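Long-range contact in coproheme decarboxylase (Thermus thermophilus, PDB 1VDH), which catalyses the hydrogen peroxide-dependent decarboxylation of Fe-coproporphyrin III to heme b, the last step of coproporphyrin-dependent heme biosynthesis, as a homopentamer: residues A[15-29]-A[98-112]. Residues are numbered along the deposited sequence; the frame is centred on the assembly and turned at random.
Sequences WHVLHDFRLLDFARW and FARYLGRSYSFYSVV
Y101 is the wedge at one end of this contact: its ring slides between R28 and W29, filling the slot they form. The R28 guanidinium lies flat on one face, and the edge of W29 meets the opposite face, CE3 standing 3.6 Å from Y101 CD2. Bends at chi2 and chi3 fold R28 back over the ring, where NH1 reaches R100 O at 2.8 Å from above the carbonyl plane. W29 in turn offers a face to the edge of F98 in a T-shaped pair, its CZ3 being 3.8 Å from F98 CD1.

From L24–L102 to H16–V111 the strands pair antiparallel, interrupted by a classic beta bulge: S105 and Y106 both face F21, whose O accepts from S105 N at 3.0 Å and only weakly from Y106 N. Across the bulge, R22 grips D20 side-on, NE to OD1 and NH2 to OD2. The R22 guanidinium stacks on that of R104 with planes 13° apart, R104 CG pressing on its face; D20 OD1, in a salt bridge with R104 NH2 at 3.6 Å, together with E90, which forms a salt bridge with R104, probably offsets the like charges.

Farther along, the V111 CG2 methyl sits over the centre of the H16 ring, 6° off its normal. With CG anti to the backbone N (chi1 170°), Y109 brings OH into a 2.8 Å hydrogen bond with H16 ND1. On the opposite face of the sheet, F21 and Y106 lie alongside each other; Y106 is near P146, predicted to bind Fe-coproporphyrin III, so this face probably borders the coproheme pocket.

Within the dimeric alpha-beta barrel fold, strand 74-80 flanks strand 10-24, and strand 184-189 flanks strand 102-116. Helix 83-95 packs over H16, L18, D20 and Y109, helix 34-56 supports W29 and F98, and S107 OG hydrogen-bonds H70 of a neighbouring subunit.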
loop_
_atom_site.group_PDB
_atom_site.type_symbol
_atom_site.label_atom_id
_atom_site.label_comp_id
_atom_site.label_asym_id
_atom_site.label_seq_id
_atom_site.Cartn_x
_atom_site.Cartn_y
_atom_site.Cartn_z
ATOM N N TRP A 15 -10.931 -26.753 -14.748
ATOM C CA TRP A 15 -10.871 -26.856 -13.293
ATOM C C TRP A 15 -10.697 -25.500 -12.617
ATOM O O TRP A 15 -10.097 -24.581 -13.182
ATOM C CB TRP A 15 -9.704 -27.753 -12.866
ATOM C CG TRP A 15 -9.990 -29.229 -12.856
ATOM C CD1 TRP A 15 -11.217 -29.838 -12.880
ATOM C CD2 TRP A 15 -9.021 -30.282 -12.795
ATOM N NE1 TRP A 15 -11.067 -31.207 -12.830
ATOM C CE2 TRP A 15 -9.729 -31.505 -12.780
ATOM C CE3 TRP A 15 -7.617 -30.312 -12.752
ATOM C CZ2 TRP A 15 -9.083 -32.745 -12.727
ATOM C CZ3 TRP A 15 -6.974 -31.546 -12.698
ATOM C CH2 TRP A 15 -7.709 -32.746 -12.687
ATOM N N HIS A 16 -11.250 -25.384 -11.413
ATOM C CA HIS A 16 -11.126 -24.174 -10.609
ATOM C C HIS A 16 -9.789 -24.321 -9.900
ATOM O O HIS A 16 -9.363 -25.433 -9.596
ATOM C CB HIS A 16 -12.269 -24.070 -9.605
ATOM C CG HIS A 16 -13.596 -23.796 -10.240
ATOM N ND1 HIS A 16 -14.489 -22.878 -9.733
ATOM C CD2 HIS A 16 -14.171 -24.308 -11.355
ATOM C CE1 HIS A 16 -15.559 -22.837 -10.507
ATOM N NE2 HIS A 16 -15.392 -23.694 -11.497
ATOM N N VAL A 17 -9.127 -23.199 -9.649
ATOM C CA VAL A 17 -7.808 -23.211 -9.041
ATOM C C VAL A 17 -7.677 -22.308 -7.823
ATOM O O VAL A 17 -8.155 -21.174 -7.822
ATOM C CB VAL A 17 -6.744 -22.738 -10.066
ATOM C CG1 VAL A 17 -5.348 -22.988 -9.537
ATOM C CG2 VAL A 17 -6.952 -23.420 -11.417
ATOM N N LEU A 18 -6.998 -22.810 -6.799
ATOM C CA LEU A 18 -6.752 -22.018 -5.606
ATOM C C LEU A 18 -5.272 -22.036 -5.241
ATOM O O LEU A 18 -4.673 -23.103 -5.075
ATOM C CB LEU A 18 -7.570 -22.513 -4.409
ATOM C CG LEU A 18 -7.241 -21.803 -3.084
ATOM C CD1 LEU A 18 -7.643 -20.331 -3.157
ATOM C CD2 LEU A 18 -7.948 -22.485 -1.920
ATOM N N HIS A 19 -4.674 -20.850 -5.195
ATOM C CA HIS A 19 -3.287 -20.712 -4.773
ATOM C C HIS A 19 -3.406 -20.249 -3.333
ATOM O O HIS A 19 -4.020 -19.221 -3.057
ATOM C CB HIS A 19 -2.549 -19.649 -5.587
ATOM C CG HIS A 19 -2.089 -20.129 -6.922
ATOM N ND1 HIS A 19 -2.934 -20.226 -8.008
ATOM C CD2 HIS A 19 -0.871 -20.531 -7.353
ATOM C CE1 HIS A 19 -2.254 -20.665 -9.050
ATOM N NE2 HIS A 19 -1.001 -20.859 -8.679
ATOM N N ASP A 20 -2.841 -21.021 -2.417
ATOM C CA ASP A 20 -2.906 -20.689 -1.004
ATOM C C ASP A 20 -1.483 -20.546 -0.483
ATOM O O ASP A 20 -0.809 -21.544 -0.216
ATOM C CB ASP A 20 -3.662 -21.804 -0.256
ATOM C CG ASP A 20 -3.927 -21.480 1.213
ATOM O OD1 ASP A 20 -3.301 -20.561 1.787
ATOM O OD2 ASP A 20 -4.773 -22.176 1.807
ATOM N N PHE A 21 -1.026 -19.299 -0.381
ATOM C CA PHE A 21 0.312 -18.987 0.115
ATOM C C PHE A 21 0.278 -18.684 1.605
ATOM O O PHE A 21 -0.510 -17.851 2.060
ATOM C CB PHE A 21 0.890 -17.763 -0.609
ATOM C CG PHE A 21 1.195 -17.995 -2.057
ATOM C CD1 PHE A 21 2.410 -18.550 -2.443
ATOM C CD2 PHE A 21 0.284 -17.616 -3.040
ATOM C CE1 PHE A 21 2.722 -18.721 -3.783
ATOM C CE2 PHE A 21 0.583 -17.784 -4.388
ATOM C CZ PHE A 21 1.804 -18.336 -4.762
ATOM N N ARG A 22 1.177 -19.313 2.354
ATOM C CA ARG A 22 1.247 -19.098 3.791
ATOM C C ARG A 22 2.684 -18.933 4.261
ATOM O O ARG A 22 3.627 -19.381 3.596
ATOM C CB ARG A 22 0.598 -20.269 4.538
ATOM C CG ARG A 22 -0.775 -20.628 4.006
ATOM C CD ARG A 22 -1.798 -20.773 5.105
ATOM N NE ARG A 22 -3.082 -21.174 4.542
ATOM C CZ ARG A 22 -4.173 -21.428 5.252
ATOM N NH1 ARG A 22 -4.151 -21.320 6.574
ATOM N NH2 ARG A 22 -5.279 -21.813 4.632
ATOM N N LEU A 23 2.837 -18.242 5.387
ATOM C CA LEU A 23 4.142 -18.015 5.997
ATOM C C LEU A 23 4.238 -18.901 7.230
ATOM O O LEU A 23 3.267 -19.048 7.978
ATOM C CB LEU A 23 4.301 -16.550 6.407
ATOM C CG LEU A 23 4.590 -15.545 5.291
ATOM C CD1 LEU A 23 4.397 -14.142 5.834
ATOM C CD2 LEU A 23 6.022 -15.737 4.760
ATOM N N LEU A 24 5.406 -19.492 7.440
ATOM C CA LEU A 24 5.616 -20.358 8.590
ATOM C C LEU A 24 6.181 -19.584 9.776
ATOM O O LEU A 24 7.098 -18.775 9.629
ATOM C CB LEU A 24 6.561 -21.505 8.218
ATOM C CG LEU A 24 6.995 -22.442 9.353
ATOM C CD1 LEU A 24 5.808 -23.270 9.834
ATOM C CD2 LEU A 24 8.121 -23.347 8.871
ATOM N N ASP A 25 5.584 -19.782 10.945
ATOM C CA ASP A 25 6.089 -19.137 12.145
ATOM C C ASP A 25 7.198 -20.083 12.618
ATOM O O ASP A 25 6.954 -20.994 13.414
ATOM C CB ASP A 25 4.987 -19.014 13.205
ATOM C CG ASP A 25 5.426 -18.203 14.425
ATOM O OD1 ASP A 25 6.645 -18.069 14.672
ATOM O OD2 ASP A 25 4.542 -17.701 15.147
ATOM N N PHE A 26 8.399 -19.884 12.077
ATOM C CA PHE A 26 9.563 -20.710 12.406
ATOM C C PHE A 26 9.830 -20.838 13.900
ATOM O O PHE A 26 9.978 -21.947 14.410
ATOM C CB PHE A 26 10.824 -20.176 11.711
ATOM C CG PHE A 26 10.929 -20.552 10.261
ATOM C CD1 PHE A 26 10.217 -19.853 9.291
ATOM C CD2 PHE A 26 11.744 -21.607 9.863
ATOM C CE1 PHE A 26 10.314 -20.201 7.943
ATOM C CE2 PHE A 26 11.849 -21.966 8.520
ATOM C CZ PHE A 26 11.131 -21.263 7.555
ATOM N N ALA A 27 9.895 -19.702 14.590
ATOM C CA ALA A 27 10.152 -19.672 16.024
ATOM C C ALA A 27 9.187 -20.550 16.816
ATOM O O ALA A 27 9.616 -21.350 17.650
ATOM C CB ALA A 27 10.099 -18.238 16.539
ATOM N N ARG A 28 7.890 -20.406 16.551
ATOM C CA ARG A 28 6.880 -21.193 17.252
ATOM C C ARG A 28 6.900 -22.669 16.886
ATOM O O ARG A 28 6.774 -23.526 17.758
ATOM C CB ARG A 28 5.480 -20.630 17.009
ATOM C CG ARG A 28 5.079 -19.509 17.955
ATOM C CD ARG A 28 3.824 -19.888 18.733
ATOM N NE ARG A 28 2.688 -20.170 17.854
ATOM C CZ ARG A 28 1.741 -21.070 18.108
ATOM N NH1 ARG A 28 0.750 -21.246 17.246
ATOM N NH2 ARG A 28 1.784 -21.801 19.216
ATOM N N TRP A 29 7.055 -22.965 15.600
ATOM C CA TRP A 29 7.079 -24.348 15.144
ATOM C C TRP A 29 8.272 -25.138 15.675
ATOM O O TRP A 29 8.103 -26.214 16.249
ATOM C CB TRP A 29 7.063 -24.415 13.616
ATOM C CG TRP A 29 7.230 -25.813 13.097
ATOM C CD1 TRP A 29 8.341 -26.340 12.501
ATOM C CD2 TRP A 29 6.260 -26.865 13.140
ATOM N NE1 TRP A 29 8.122 -27.658 12.171
ATOM C CE2 TRP A 29 6.852 -28.005 12.550
ATOM C CE3 TRP A 29 4.944 -26.956 13.619
ATOM C CZ2 TRP A 29 6.173 -29.222 12.422
ATOM C CZ3 TRP A 29 4.268 -28.169 13.491
ATOM C CH2 TRP A 29 4.886 -29.283 12.897
ATOM N N PHE A 98 -1.448 -27.857 12.242
ATOM C CA PHE A 98 -0.280 -27.300 11.565
ATOM C C PHE A 98 -0.494 -25.825 11.213
ATOM O O PHE A 98 0.428 -25.017 11.327
ATOM C CB PHE A 98 0.055 -28.103 10.302
ATOM C CG PHE A 98 1.269 -27.592 9.568
ATOM C CD1 PHE A 98 2.512 -27.549 10.197
ATOM C CD2 PHE A 98 1.165 -27.123 8.262
ATOM C CE1 PHE A 98 3.633 -27.042 9.538
ATOM C CE2 PHE A 98 2.282 -26.615 7.593
ATOM C CZ PHE A 98 3.517 -26.574 8.234
ATOM N N ALA A 99 -1.719 -25.480 10.814
ATOM C CA ALA A 99 -2.064 -24.107 10.450
ATOM C C ALA A 99 -1.956 -23.125 11.619
ATOM O O ALA A 99 -1.984 -21.910 11.415
ATOM C CB ALA A 99 -3.455 -24.056 9.849
ATOM N N ARG A 100 -1.871 -23.640 12.844
ATOM C CA ARG A 100 -1.729 -22.770 14.010
ATOM C C ARG A 100 -0.358 -22.096 13.938
ATOM O O ARG A 100 -0.126 -21.069 14.572
ATOM C CB ARG A 100 -1.838 -23.564 15.318
ATOM C CG ARG A 100 -3.151 -24.312 15.511
ATOM C CD ARG A 100 -3.214 -24.972 16.890
ATOM N NE ARG A 100 -4.236 -26.017 16.974
ATOM C CZ ARG A 100 -5.545 -25.823 16.820
ATOM N NH1 ARG A 100 -6.384 -26.849 16.918
ATOM N NH2 ARG A 100 -6.025 -24.613 16.573
ATOM N N TYR A 101 0.543 -22.692 13.157
ATOM C CA TYR A 101 1.894 -22.171 12.979
ATOM C C TYR A 101 2.052 -21.481 11.621
ATOM O O TYR A 101 3.169 -21.192 11.187
ATOM C CB TYR A 101 2.910 -23.312 13.104
ATOM C CG TYR A 101 2.778 -24.089 14.393
ATOM C CD1 TYR A 101 3.500 -23.718 15.527
ATOM C CD2 TYR A 101 1.915 -25.180 14.486
ATOM C CE1 TYR A 101 3.363 -24.415 16.726
ATOM C CE2 TYR A 101 1.770 -25.882 15.682
ATOM C CZ TYR A 101 2.497 -25.493 16.796
ATOM O OH TYR A 101 2.361 -26.180 17.982
ATOM N N LEU A 102 0.930 -21.223 10.957
ATOM C CA LEU A 102 0.945 -20.567 9.651
ATOM C C LEU A 102 0.141 -19.278 9.620
ATOM O O LEU A 102 -0.832 -19.111 10.362
ATOM C CB LEU A 102 0.387 -21.499 8.570
ATOM C CG LEU A 102 1.094 -22.830 8.317
ATOM C CD1 LEU A 102 0.321 -23.605 7.259
ATOM C CD2 LEU A 102 2.534 -22.584 7.882
ATOM N N GLY A 103 0.559 -18.376 8.743
ATOM C CA GLY A 103 -0.131 -17.115 8.558
ATOM C C GLY A 103 -0.390 -17.006 7.065
ATOM O O GLY A 103 0.511 -17.281 6.269
ATOM N N ARG A 104 -1.609 -16.651 6.665
ATOM C CA ARG A 104 -1.913 -16.517 5.237
ATOM C C ARG A 104 -1.271 -15.231 4.735
ATOM O O ARG A 104 -1.501 -14.161 5.295
ATOM C CB ARG A 104 -3.423 -16.463 4.984
ATOM C CG ARG A 104 -4.200 -17.682 5.447
ATOM C CD ARG A 104 -5.597 -17.726 4.813
ATOM N NE ARG A 104 -5.541 -18.096 3.398
ATOM C CZ ARG A 104 -6.585 -18.517 2.687
ATOM N NH1 ARG A 104 -7.786 -18.617 3.249
ATOM N NH2 ARG A 104 -6.423 -18.887 1.425
ATOM N N SER A 105 -0.463 -15.330 3.686
ATOM C CA SER A 105 0.205 -14.144 3.158
ATOM C C SER A 105 -0.343 -13.666 1.818
ATOM O O SER A 105 -0.290 -12.474 1.517
ATOM C CB SER A 105 1.716 -14.378 3.064
ATOM O OG SER A 105 2.020 -15.428 2.167
ATOM N N TYR A 106 -0.844 -14.596 1.011
ATOM C CA TYR A 106 -1.407 -14.268 -0.298
ATOM C C TYR A 106 -2.240 -15.452 -0.783
ATOM O O TYR A 106 -2.126 -16.561 -0.256
ATOM C CB TYR A 106 -0.282 -13.965 -1.306
ATOM C CG TYR A 106 -0.751 -13.304 -2.591
ATOM C CD1 TYR A 106 -1.269 -12.009 -2.585
ATOM C CD2 TYR A 106 -0.680 -13.976 -3.814
ATOM C CE1 TYR A 106 -1.707 -11.397 -3.766
ATOM C CE2 TYR A 106 -1.115 -13.374 -4.998
ATOM C CZ TYR A 106 -1.624 -12.088 -4.965
ATOM O OH TYR A 106 -2.043 -11.488 -6.131
ATOM N N SER A 107 -3.091 -15.207 -1.772
ATOM C CA SER A 107 -3.934 -16.254 -2.336
ATOM C C SER A 107 -4.485 -15.785 -3.669
ATOM O O SER A 107 -4.414 -14.599 -3.994
ATOM C CB SER A 107 -5.099 -16.595 -1.391
ATOM O OG SER A 107 -6.096 -15.590 -1.415
ATOM N N PHE A 108 -5.027 -16.721 -4.441
ATOM C CA PHE A 108 -5.598 -16.389 -5.734
ATOM C C PHE A 108 -6.611 -17.451 -6.126
ATOM O O PHE A 108 -6.336 -18.649 -6.031
ATOM C CB PHE A 108 -4.506 -16.296 -6.806
ATOM C CG PHE A 108 -4.898 -15.468 -8.005
ATOM C CD1 PHE A 108 -5.002 -14.084 -7.901
ATOM C CD2 PHE A 108 -5.158 -16.069 -9.234
ATOM C CE1 PHE A 108 -5.361 -13.308 -9.006
ATOM C CE2 PHE A 108 -5.516 -15.305 -10.343
ATOM C CZ PHE A 108 -5.618 -13.918 -10.230
ATOM N N TYR A 109 -7.807 -17.005 -6.486
ATOM C CA TYR A 109 -8.860 -17.910 -6.918
ATOM C C TYR A 109 -9.091 -17.652 -8.402
ATOM O O TYR A 109 -9.358 -16.519 -8.812
ATOM C CB TYR A 109 -10.150 -17.687 -6.124
ATOM C CG TYR A 109 -11.341 -18.423 -6.703
ATOM C CD1 TYR A 109 -12.553 -17.766 -6.911
ATOM C CD2 TYR A 109 -11.247 -19.771 -7.070
ATOM C CE1 TYR A 109 -13.643 -18.428 -7.471
ATOM C CE2 TYR A 109 -12.332 -20.440 -7.634
ATOM C CZ TYR A 109 -13.527 -19.761 -7.831
ATOM O OH TYR A 109 -14.610 -20.408 -8.389
ATOM N N SER A 110 -8.984 -18.710 -9.201
ATOM C CA SER A 110 -9.155 -18.588 -10.637
ATOM C C SER A 110 -9.693 -19.874 -11.252
ATOM O O SER A 110 -9.848 -20.880 -10.560
ATOM C CB SER A 110 -7.812 -18.225 -11.276
ATOM O OG SER A 110 -6.847 -19.233 -11.018
ATOM N N VAL A 111 -9.976 -19.831 -12.553
ATOM C CA VAL A 111 -10.495 -20.987 -13.279
ATOM C C VAL A 111 -9.670 -21.217 -14.546
ATOM O O VAL A 111 -9.487 -20.293 -15.339
ATOM C CB VAL A 111 -11.985 -20.780 -13.681
ATOM C CG1 VAL A 111 -12.494 -21.980 -14.465
ATOM C CG2 VAL A 111 -12.852 -20.569 -12.440
ATOM N N VAL A 112 -9.163 -22.438 -14.726
ATOM C CA VAL A 112 -8.367 -22.779 -15.913
ATOM C C VAL A 112 -9.114 -22.288 -17.145
ATOM O O VAL A 112 -10.291 -22.604 -17.344
ATOM C CB VAL A 112 -8.086 -24.301 -16.004
ATOM C CG1 VAL A 112 -7.411 -24.646 -17.333
ATOM C CG2 VAL A 112 -7.177 -24.724 -14.852
HETATM O O HOH W 1 -5.536 -19.557 -8.505
HETATM O O HOH W 2 -3.469 -17.865 1.689
HETATM O O HOH W 3 -2.981 -20.093 9.009
#